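Local coordinates for DUF2020 domain-containing protein (Corynebacterium diphtheriae, PDB 3V7B) that is of unknown function but belongs to a family grouped with Mog1p and PsbP, and folds as an antiparallel sheet with helices on both faces, at residues 12-17 with 51-56; 71-76 with 122-127; 84-89 with 118-123. One frame throughout, in Å; residues are numbered along the deposited sequence. Where two conformers were deposited one is given.

Interaction 1. Residues 12-17 with 51-56; sequences FDALPM and TRFDTP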
loop_
_atom_site.group_PDB
_atom_site.type_symbol
_atom_site.label_atom_id
_atom_site.label_comp_id
_atom_site.label_asym_id
_atom_site.label_seq_id
_atom_site.Cartn_x
_atom_site.Cartn_y
_atom_site.Cartn_z
ATOM N N PHE A 12 7.365 9.589 8.174
ATOM C CA PHE A 12 6.376 9.640 7.038
ATOM C C PHE A 12 6.812 8.837 5.785
ATOM O O PHE A 12 5.956 8.335 5.010
ATOM C CB PHE A 12 6.097 11.083 6.625
ATOM C CG PHE A 12 7.178 11.704 5.818
ATOM C CD1 PHE A 12 8.382 12.117 6.439
ATOM C CD2 PHE A 12 7.074 11.828 4.451
ATOM C CE1 PHE A 12 9.419 12.626 5.677
ATOM C CE2 PHE A 12 8.115 12.424 3.679
ATOM C CZ PHE A 12 9.272 12.799 4.295
ATOM N N ASP A 13 8.114 8.691 5.592
ATOM C CA ASP A 13 8.646 8.102 4.355
ATOM C C ASP A 13 9.184 6.661 4.601
ATOM O O ASP A 13 9.941 6.163 3.816
ATOM C CB ASP A 13 9.733 8.992 3.730
ATOM C CG ASP A 13 10.911 9.306 4.697
ATOM O OD1 ASP A 13 10.879 9.003 5.929
ATOM O OD2 ASP A 13 11.837 9.951 4.187
ATOM N N ALA A 14 8.809 6.042 5.738
ATOM C CA ALA A 14 9.159 4.634 6.008
ATOM C C ALA A 14 8.543 3.707 4.963
ATOM O O ALA A 14 7.356 3.886 4.532
ATOM C CB ALA A 14 8.720 4.176 7.411
ATOM N N LEU A 15 9.317 2.684 4.584
ATOM C CA LEU A 15 8.805 1.733 3.623
ATOM C C LEU A 15 8.758 0.351 4.286
ATOM O O LEU A 15 9.599 0.041 5.100
ATOM C CB LEU A 15 9.691 1.662 2.394
ATOM C CG LEU A 15 9.660 2.896 1.495
ATOM C CD1 LEU A 15 10.762 2.819 0.449
ATOM C CD2 LEU A 15 8.310 2.969 0.825
ATOM N N PRO A 16 7.797 -0.499 3.909
ATOM C CA PRO A 16 7.706 -1.877 4.452
ATOM C C PRO A 16 8.976 -2.693 4.202
ATOM O O PRO A 16 9.535 -2.614 3.115
ATOM C CB PRO A 16 6.575 -2.468 3.670
ATOM C CG PRO A 16 5.767 -1.291 3.214
ATOM C CD PRO A 16 6.744 -0.238 2.919
HETATM N N MSE A 17 9.364 -3.526 5.151
HETATM C CA MSE A 17 10.559 -4.381 4.993
HETATM C C MSE A 17 10.306 -5.723 5.699
HETATM O O MSE A 17 10.767 -5.964 6.818
HETATM C CB MSE A 17 11.837 -3.697 5.553
HETATM C CG MSE A 17 12.156 -2.287 5.022
HETATM SE SE MSE A 17 13.755 -1.500 5.911
HETATM C CE MSE A 17 15.027 -2.576 4.850
ATOM N N THR A 51 5.450 -6.076 10.737
ATOM C CA THR A 51 4.666 -5.805 11.930
ATOM C C THR A 51 5.174 -4.593 12.715
ATOM O O THR A 51 4.732 -4.353 13.868
ATOM C CB THR A 51 4.678 -7.013 12.861
ATOM O OG1 THR A 51 6.031 -7.343 13.159
ATOM C CG2 THR A 51 4.013 -8.171 12.170
ATOM N N ARG A 52 6.115 -3.849 12.135
ATOM C CA ARG A 52 6.439 -2.508 12.759
ATOM C C ARG A 52 5.255 -1.558 12.817
ATOM O O ARG A 52 5.140 -0.728 13.744
ATOM C CB ARG A 52 7.635 -1.831 12.095
ATOM C CG ARG A 52 8.916 -2.579 12.323
ATOM C CD ARG A 52 10.085 -1.939 11.570
ATOM N NE ARG A 52 9.767 -1.844 10.143
ATOM C CZ ARG A 52 10.353 -0.993 9.286
ATOM N NH1 ARG A 52 11.340 -0.182 9.687
ATOM N NH2 ARG A 52 9.987 -0.945 7.995
ATOM N N PHE A 53 4.352 -1.757 11.886
ATOM C CA PHE A 53 3.137 -0.924 11.751
ATOM C C PHE A 53 2.033 -1.550 12.580
ATOM O O PHE A 53 1.943 -2.757 12.605
ATOM C CB PHE A 53 2.765 -0.839 10.303
ATOM C CG PHE A 53 3.894 -0.312 9.433
ATOM C CD1 PHE A 53 4.104 1.056 9.252
ATOM C CD2 PHE A 53 4.772 -1.173 8.864
ATOM C CE1 PHE A 53 5.195 1.557 8.467
ATOM C CE2 PHE A 53 5.842 -0.719 8.064
ATOM C CZ PHE A 53 6.053 0.642 7.866
ATOM N N ASP A 54 1.202 -0.734 13.210
ATOM C CA ASP A 54 0.060 -1.281 13.996
ATOM C C ASP A 54 -0.729 -2.297 13.138
ATOM O O ASP A 54 -1.019 -3.424 13.569
ATOM C CB ASP A 54 -0.913 -0.190 14.445
ATOM C CG ASP A 54 -0.286 0.883 15.343
ATOM O OD1 ASP A 54 0.865 0.713 15.808
ATOM O OD2 ASP A 54 -0.996 1.895 15.542
ATOM N N THR A 55 -1.070 -1.885 11.913
ATOM C CA THR A 55 -1.596 -2.797 10.903
ATOM C C THR A 55 -0.431 -3.237 10.064
ATOM O O THR A 55 0.190 -2.393 9.376
ATOM C CB THR A 55 -2.662 -2.129 9.991
ATOM O OG1 THR A 55 -3.778 -1.756 10.809
ATOM C CG2 THR A 55 -3.103 -3.113 8.948
ATOM N N PRO A 56 -0.100 -4.537 10.097
ATOM C CA PRO A 56 1.103 -4.907 9.335
ATOM C C PRO A 56 1.044 -4.539 7.892
ATOM O O PRO A 56 0.020 -4.690 7.270
ATOM C CB PRO A 56 1.151 -6.438 9.481
ATOM C CG PRO A 56 0.456 -6.703 10.766
ATOM C CD PRO A 56 -0.719 -5.746 10.673
#

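Interaction 2. Residues 71-76 with 122-127; sequences VMVRHM and GPVAVV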
loop_
_atom_site.group_PDB
_atom_site.type_symbol
_atom_site.label_atom_id
_atom_site.label_comp_id
_atom_site.label_asym_id
_atom_site.label_seq_id
_atom_site.Cartn_x
_atom_site.Cartn_y
_atom_site.Cartn_z
ATOM N N VAL A 71 1.543 -2.990 0.124
ATOM C CA VAL A 71 0.391 -2.349 0.730
ATOM C C VAL A 71 0.806 -1.929 2.117
ATOM O O VAL A 71 1.269 -2.755 2.905
ATOM C CB VAL A 71 -0.851 -3.278 0.823
ATOM C CG1 VAL A 71 -1.992 -2.615 1.578
ATOM C CG2 VAL A 71 -1.299 -3.706 -0.612
HETATM N N MSE A 72 0.678 -0.622 2.367
HETATM C CA MSE A 72 1.071 -0.032 3.624
HETATM C C MSE A 72 -0.035 0.807 4.272
HETATM O O MSE A 72 -0.586 1.731 3.662
HETATM C CB MSE A 72 2.349 0.792 3.491
HETATM C CG MSE A 72 2.831 1.414 4.864
HETATM SE SE MSE A 72 4.526 2.338 4.616
HETATM C CE MSE A 72 3.792 3.743 3.444
ATOM N N VAL A 73 -0.375 0.435 5.514
ATOM C CA VAL A 73 -1.309 1.120 6.368
ATOM C C VAL A 73 -0.605 1.897 7.493
ATOM O O VAL A 73 0.166 1.356 8.253
ATOM C CB VAL A 73 -2.383 0.169 6.956
ATOM C CG1 VAL A 73 -3.382 0.992 7.834
ATOM C CG2 VAL A 73 -3.153 -0.499 5.794
ATOM N N ARG A 74 -0.826 3.217 7.575
ATOM C CA ARG A 74 -0.120 4.070 8.495
ATOM C C ARG A 74 -1.109 4.695 9.480
ATOM O O ARG A 74 -2.139 5.193 9.101
ATOM C CB ARG A 74 0.571 5.216 7.800
ATOM C CG ARG A 74 1.840 4.921 7.066
ATOM C CD ARG A 74 2.806 4.016 7.688
ATOM N NE ARG A 74 3.258 4.503 9.017
ATOM C CZ ARG A 74 4.278 5.304 9.259
ATOM N NH1 ARG A 74 5.079 5.680 8.301
ATOM N NH2 ARG A 74 4.540 5.680 10.507
ATOM N N HIS A 75 -0.827 4.598 10.729
ATOM C CA HIS A 75 -1.600 5.367 11.709
ATOM C C HIS A 75 -0.656 6.446 12.214
ATOM O O HIS A 75 0.308 6.193 12.996
ATOM C CB HIS A 75 -2.109 4.472 12.830
ATOM C CG HIS A 75 -3.225 3.549 12.419
ATOM N ND1 HIS A 75 -3.014 2.433 11.634
ATOM C CD2 HIS A 75 -4.573 3.538 12.756
ATOM C CE1 HIS A 75 -4.180 1.802 11.437
ATOM N NE2 HIS A 75 -5.142 2.473 12.123
HETATM N N MSE A 76 -0.858 7.654 11.735
HETATM C CA MSE A 76 0.031 8.785 12.083
HETATM C C MSE A 76 -0.485 9.515 13.343
HETATM O O MSE A 76 -1.648 9.373 13.720
HETATM C CB MSE A 76 0.174 9.780 10.928
HETATM C CG MSE A 76 0.696 9.163 9.596
HETATM SE SE MSE A 76 2.344 8.074 9.798
HETATM C CE MSE A 76 3.604 9.546 9.901
ATOM N N GLY A 122 -8.501 11.336 8.019
ATOM C CA GLY A 122 -8.057 11.676 9.369
ATOM C C GLY A 122 -6.564 11.347 9.474
ATOM O O GLY A 122 -5.856 11.574 8.546
ATOM N N PRO A 123 -6.117 10.714 10.564
ATOM C CA PRO A 123 -4.716 10.429 10.684
ATOM C C PRO A 123 -4.267 9.074 10.124
ATOM O O PRO A 123 -3.121 8.718 10.296
ATOM C CB PRO A 123 -4.484 10.453 12.189
ATOM C CG PRO A 123 -5.737 9.919 12.723
ATOM C CD PRO A 123 -6.821 10.523 11.844
ATOM N N VAL A 124 -5.137 8.388 9.425
ATOM C CA VAL A 124 -4.803 7.109 8.818
ATOM C C VAL A 124 -4.474 7.303 7.364
ATOM O O VAL A 124 -5.210 7.983 6.601
ATOM C CB VAL A 124 -5.964 6.113 8.974
ATOM C CG1 VAL A 124 -5.627 4.749 8.332
ATOM C CG2 VAL A 124 -6.248 5.977 10.478
ATOM N N ALA A 125 -3.361 6.687 6.942
ATOM C CA ALA A 125 -3.017 6.680 5.513
ATOM C C ALA A 125 -2.881 5.229 4.980
ATOM O O ALA A 125 -2.439 4.357 5.689
ATOM C CB ALA A 125 -1.748 7.508 5.239
ATOM N N VAL A 126 -3.317 5.010 3.747
ATOM C CA VAL A 126 -3.233 3.737 3.059
ATOM C C VAL A 126 -2.526 3.994 1.709
ATOM O O VAL A 126 -3.009 4.791 0.882
ATOM C CB VAL A 126 -4.634 3.098 2.850
ATOM C CG1 VAL A 126 -4.577 1.845 1.965
ATOM C CG2 VAL A 126 -5.318 2.775 4.191
ATOM N N VAL A 127 -1.402 3.331 1.467
ATOM C CA VAL A 127 -0.656 3.490 0.201
ATOM C C VAL A 127 -0.469 2.090 -0.428
ATOM O O VAL A 127 -0.070 1.135 0.237
ATOM C CB VAL A 127 0.766 4.114 0.445
ATOM C CG1 VAL A 127 1.574 4.242 -0.831
ATOM C CG2 VAL A 127 0.688 5.460 1.218
#

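Interaction 3. Residues 84-89 with 118-123; sequences RVVDWA and AVQKGP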
loop_
_atom_site.group_PDB
_atom_site.type_symbol
_atom_site.label_atom_id
_atom_site.label_comp_id
_atom_site.label_asym_id
_atom_site.label_seq_id
_atom_site.Cartn_x
_atom_site.Cartn_y
_atom_site.Cartn_z
ATOM N N ARG A 84 1.174 14.165 4.823
ATOM C CA ARG A 84 2.583 14.195 4.408
ATOM C C ARG A 84 2.979 12.876 3.753
ATOM O O ARG A 84 3.667 12.842 2.708
ATOM C CB ARG A 84 3.423 14.471 5.656
ATOM C CG ARG A 84 4.890 14.716 5.384
ATOM C CD ARG A 84 5.625 15.016 6.684
ATOM N NE ARG A 84 6.999 15.326 6.410
ATOM C CZ ARG A 84 7.965 15.365 7.327
ATOM N NH1 ARG A 84 7.712 15.138 8.618
ATOM N NH2 ARG A 84 9.179 15.658 6.946
ATOM N N VAL A 85 2.526 11.781 4.329
ATOM C CA VAL A 85 2.705 10.417 3.763
ATOM C C VAL A 85 2.088 10.339 2.355
ATOM O O VAL A 85 2.744 9.977 1.373
ATOM C CB VAL A 85 2.038 9.320 4.636
ATOM C CG1 VAL A 85 2.154 7.938 3.965
ATOM C CG2 VAL A 85 2.711 9.271 6.030
ATOM N N VAL A 86 0.832 10.730 2.262
ATOM C CA VAL A 86 0.134 10.657 1.019
ATOM C C VAL A 86 0.813 11.535 -0.074
ATOM O O VAL A 86 0.985 11.092 -1.194
ATOM C CB VAL A 86 -1.353 10.995 1.207
ATOM C CG1 VAL A 86 -2.014 11.195 -0.140
ATOM C CG2 VAL A 86 -2.113 9.917 2.008
ATOM N N ASP A 87 1.228 12.764 0.292
ATOM C CA ASP A 87 1.883 13.660 -0.636
ATOM C C ASP A 87 3.261 13.153 -0.994
ATOM O O ASP A 87 3.744 13.378 -2.111
ATOM C CB ASP A 87 1.987 15.093 -0.028
ATOM C CG ASP A 87 0.674 15.780 0.064
ATOM O OD1 ASP A 87 -0.375 15.185 -0.346
ATOM O OD2 ASP A 87 0.691 16.964 0.520
ATOM N N TRP A 88 3.921 12.461 -0.090
ATOM C CA TRP A 88 5.215 11.841 -0.439
ATOM C C TRP A 88 5.051 10.714 -1.444
ATOM O O TRP A 88 5.730 10.722 -2.492
ATOM C CB TRP A 88 5.876 11.380 0.839
ATOM C CG TRP A 88 6.916 10.317 0.695
ATOM C CD1 TRP A 88 8.218 10.448 0.222
ATOM C CD2 TRP A 88 6.761 8.882 1.036
ATOM N NE1 TRP A 88 8.866 9.207 0.217
ATOM C CE2 TRP A 88 8.051 8.238 0.710
ATOM C CE3 TRP A 88 5.733 8.104 1.568
ATOM C CZ2 TRP A 88 8.263 6.880 0.914
ATOM C CZ3 TRP A 88 5.946 6.746 1.739
ATOM C CH2 TRP A 88 7.189 6.152 1.434
ATOM N N ALA A 89 4.066 9.824 -1.199
ATOM C CA ALA A 89 3.840 8.651 -2.059
ATOM C C ALA A 89 3.264 9.042 -3.431
ATOM O O ALA A 89 3.582 8.422 -4.433
ATOM C CB ALA A 89 2.926 7.657 -1.394
ATOM N N ALA A 118 -2.675 6.360 -3.131
ATOM C CA ALA A 118 -2.396 6.832 -1.766
ATOM C C ALA A 118 -3.457 7.765 -1.262
ATOM O O ALA A 118 -3.759 8.786 -1.857
ATOM C CB ALA A 118 -1.027 7.488 -1.686
ATOM N N VAL A 119 -4.103 7.377 -0.153
ATOM C CA VAL A 119 -5.186 8.153 0.382
ATOM C C VAL A 119 -5.126 8.230 1.882
ATOM O O VAL A 119 -4.539 7.392 2.531
ATOM C CB VAL A 119 -6.586 7.619 0.012
ATOM C CG1 VAL A 119 -6.882 7.848 -1.529
ATOM C CG2 VAL A 119 -6.703 6.111 0.444
ATOM N N GLN A 120 -5.660 9.307 2.402
ATOM C CA GLN A 120 -5.839 9.408 3.869
ATOM C C GLN A 120 -7.236 9.819 4.264
ATOM O O GLN A 120 -7.992 10.417 3.507
ATOM C CB GLN A 120 -4.805 10.345 4.470
ATOM C CG GLN A 120 -4.833 11.810 4.064
ATOM C CD GLN A 120 -6.001 12.652 4.493
ATOM O OE1 GLN A 120 -6.529 12.615 5.640
ATOM N NE2 GLN A 120 -6.411 13.460 3.589
ATOM N N LYS A 121 -7.530 9.520 5.525
ATOM C CA LYS A 121 -8.799 9.790 6.167
ATOM C C LYS A 121 -8.376 10.079 7.594
ATOM O O LYS A 121 -7.886 9.192 8.298
ATOM C CB LYS A 121 -9.764 8.593 6.133
ATOM C CG LYS A 121 -11.109 8.938 6.770
ATOM C CD LYS A 121 -12.247 7.941 6.483
ATOM C CE LYS A 121 -12.234 6.721 7.380
ATOM N NZ LYS A 121 -13.635 6.167 7.576
ATOM N N GLY A 122 -8.501 11.336 8.019
ATOM C CA GLY A 122 -8.057 11.676 9.369
ATOM C C GLY A 122 -6.564 11.347 9.474
ATOM O O GLY A 122 -5.856 11.574 8.546
ATOM N N PRO A 123 -6.117 10.714 10.564
ATOM C CA PRO A 123 -4.716 10.429 10.684
ATOM C C PRO A 123 -4.267 9.074 10.124
ATOM O O PRO A 123 -3.121 8.718 10.296
ATOM C CB PRO A 123 -4.484 10.453 12.189
ATOM C CG PRO A 123 -5.737 9.919 12.723
ATOM C CD PRO A 123 -6.821 10.523 11.844
#

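Interaction 1. Residues 12-17 with 51-56
The turn that joins the neighbouring antiparallel strands 46-50 and 57-61 meets the extended N-terminal segment 12-17 here, through the side chains of Arg52 and Phe53. Arg52 reaches out in two steps: CG stands anti to the carbonyl carbon (chi1 -66°), CD continues straight, and a bend at chi3 of -56° swings the guanidinium toward the backbone of Leu15. NH2 then donates to Leu15 O over 3.1 Å, with the oxygen lying in the guanidinium plane at its edge. The angle of 121° at the hydrogen makes this bond weak. The stronger partner of NH2 is Asp50 OD2, a salt bridge to the end of the preceding strand, and the same carboxylate oxygen accepts a hydrogen bond from Met17 N. Asp50 thus holds the arginine and the N-terminal backbone at one point, and would be expected to stabilise the charged guanidinium. The side chain of Met17, a selenomethionine, crosses Arg52 obliquely, its CG 3.9 Å from NH2.

Within the DUF2020 fold the N-terminal segment passes across the sheet on the same side as helix 79-89, and Phe53 packs edge-on beside its middle part. The phenyl presents its edge to Ala14 and Leu15, with CZ 4.5 Å from Ala14 CB and equally far from Leu15 C. CE2 is also 4.2 Å from Pro16 CA, which approaches obliquely. Ala14 aims its methyl at the ring; Pro16 CB points away, and its side chain touches Val59 and Met72 of the sheet. Phe53 is buried, and Leu10 and Arg74 also touch it.

Interaction 2. Residues 71-76 with 122-127
Four backbone hydrogen bonds join strands 69-75 and 124-130 as antiparallel neighbours, their segment axes 4.7 Å apart, and a fifth follows just past their ends. Met72 and Val127 form one hydrogen-bonded pair, Arg74 and Ala125 the next; the shortest link, Arg74 N to Ala125 O, is 2.7 Å and nearly straight at 168°. Past the non-hydrogen-bonded pair His75-Val124, Met76 N donates to Pro123 O at 2.9 Å. CA-H...O contacts supplement these bonds, such as Val124 CA to Arg74 O at 3.3 Å.

Apolar contacts follow the pairing. Met72, a selenomethionine, lies alongside Val127; its chain is extended until chi3 (66°) turns CE to within 4.2 Å of Val127 CG2. On the opposite face, Val73 CG2 meets Val126 CG2, also at 4.2 Å. His75 runs beside Val124, which sets CG1 over one face of the imidazole while CG2 approaches CD2 to 3.7 Å.

Of the polar side chains, Arg74 curls through chi2 and chi3 so that its guanidinium turns away from strand 124-130. NE forms a salt bridge with Asp7, NH1 and NH2 bind the carbonyls of Pro11 and Leu10, and the selenium of Met76 sits 3.3 Å above one face, toward its rim.

Helix 135-149 packs on the Val73 and Val126 face, whereas helix 79-89 covers Ala125 and Val127 on the other, with strands 57-61 and 114-121 flanking the pair.

Interaction 3. Residues 84-89 with 118-123
Helix 79-89 lies lengthwise over the sheet and runs nearly antiparallel to strand 114-121 beneath it, at 169° between the segment directions. The two axes approach to 7.5 Å, close for a helix on a sheet, consistent with the small Val86, Ala89 and Ala118 that meet there.

Val86 supplies most of the helix's side of the contact. It points down at the strand in a staggered conformation, with CG1 anti to the backbone N (chi1 168°) and CG2 anti to the carbonyl carbon. The two methyls are thereby spread along the strand and do different work. CG1 sits at Ala118, 3.4 Å from its O and 4.1 Å from its CB. CG2 lies one residue further on, 3.5 Å from Val119 C, and touches the side chain of Gln120, whose CB is 3.7 Å away.

One helical turn later Ala89 meets Ala118 methyl to methyl, CB to CB, at 4.0 Å. Ala118 CB therefore touches both Ala89 CB and Val86 CG1. In the strand, Ala118 and Gln120 face the helix, while Val119 turns to the other side of the sheet and offers the helix its main chain. Gln120 takes the crowded chi1 position of 64°, with CG between the backbone N and the carbonyl carbon, and bends again at chi2; CB and CG rest on Val86 CG2, and the side chain also touches Ala82 and Ile83 earlier in the helix.

No hydrogen bond links the two segments. The helix backbone pairs with itself, as in Trp88 N to Arg84 O, and the strand with its sheet neighbours through Gly107, Ser105 and Val126, so the contact rests on apolar side chains and main-chain surface meeting without directional bonds.

From the N terminus, interaction 1 comes first: it closes a loop holding helix 33-40 and strand 46-50, and ends before the other two begin. Interaction 2 then spans a longer loop, joining strand 69-75 to the middle strand, 124-130. Interaction 3 opens inside that span and ends on the same piece of chain, where the two share Gly122 and Pro123 in the turn between strands 114-121 and 124-130; none of the loops cross. Although separate in sequence, interaction 1 touches both: Ala14 and Pro16 rest on Met72, Phe53 on Arg74, and Phe12 and Leu15 on helix 79-89. The N-terminal segment, sheet and helix are thus tied together on one face.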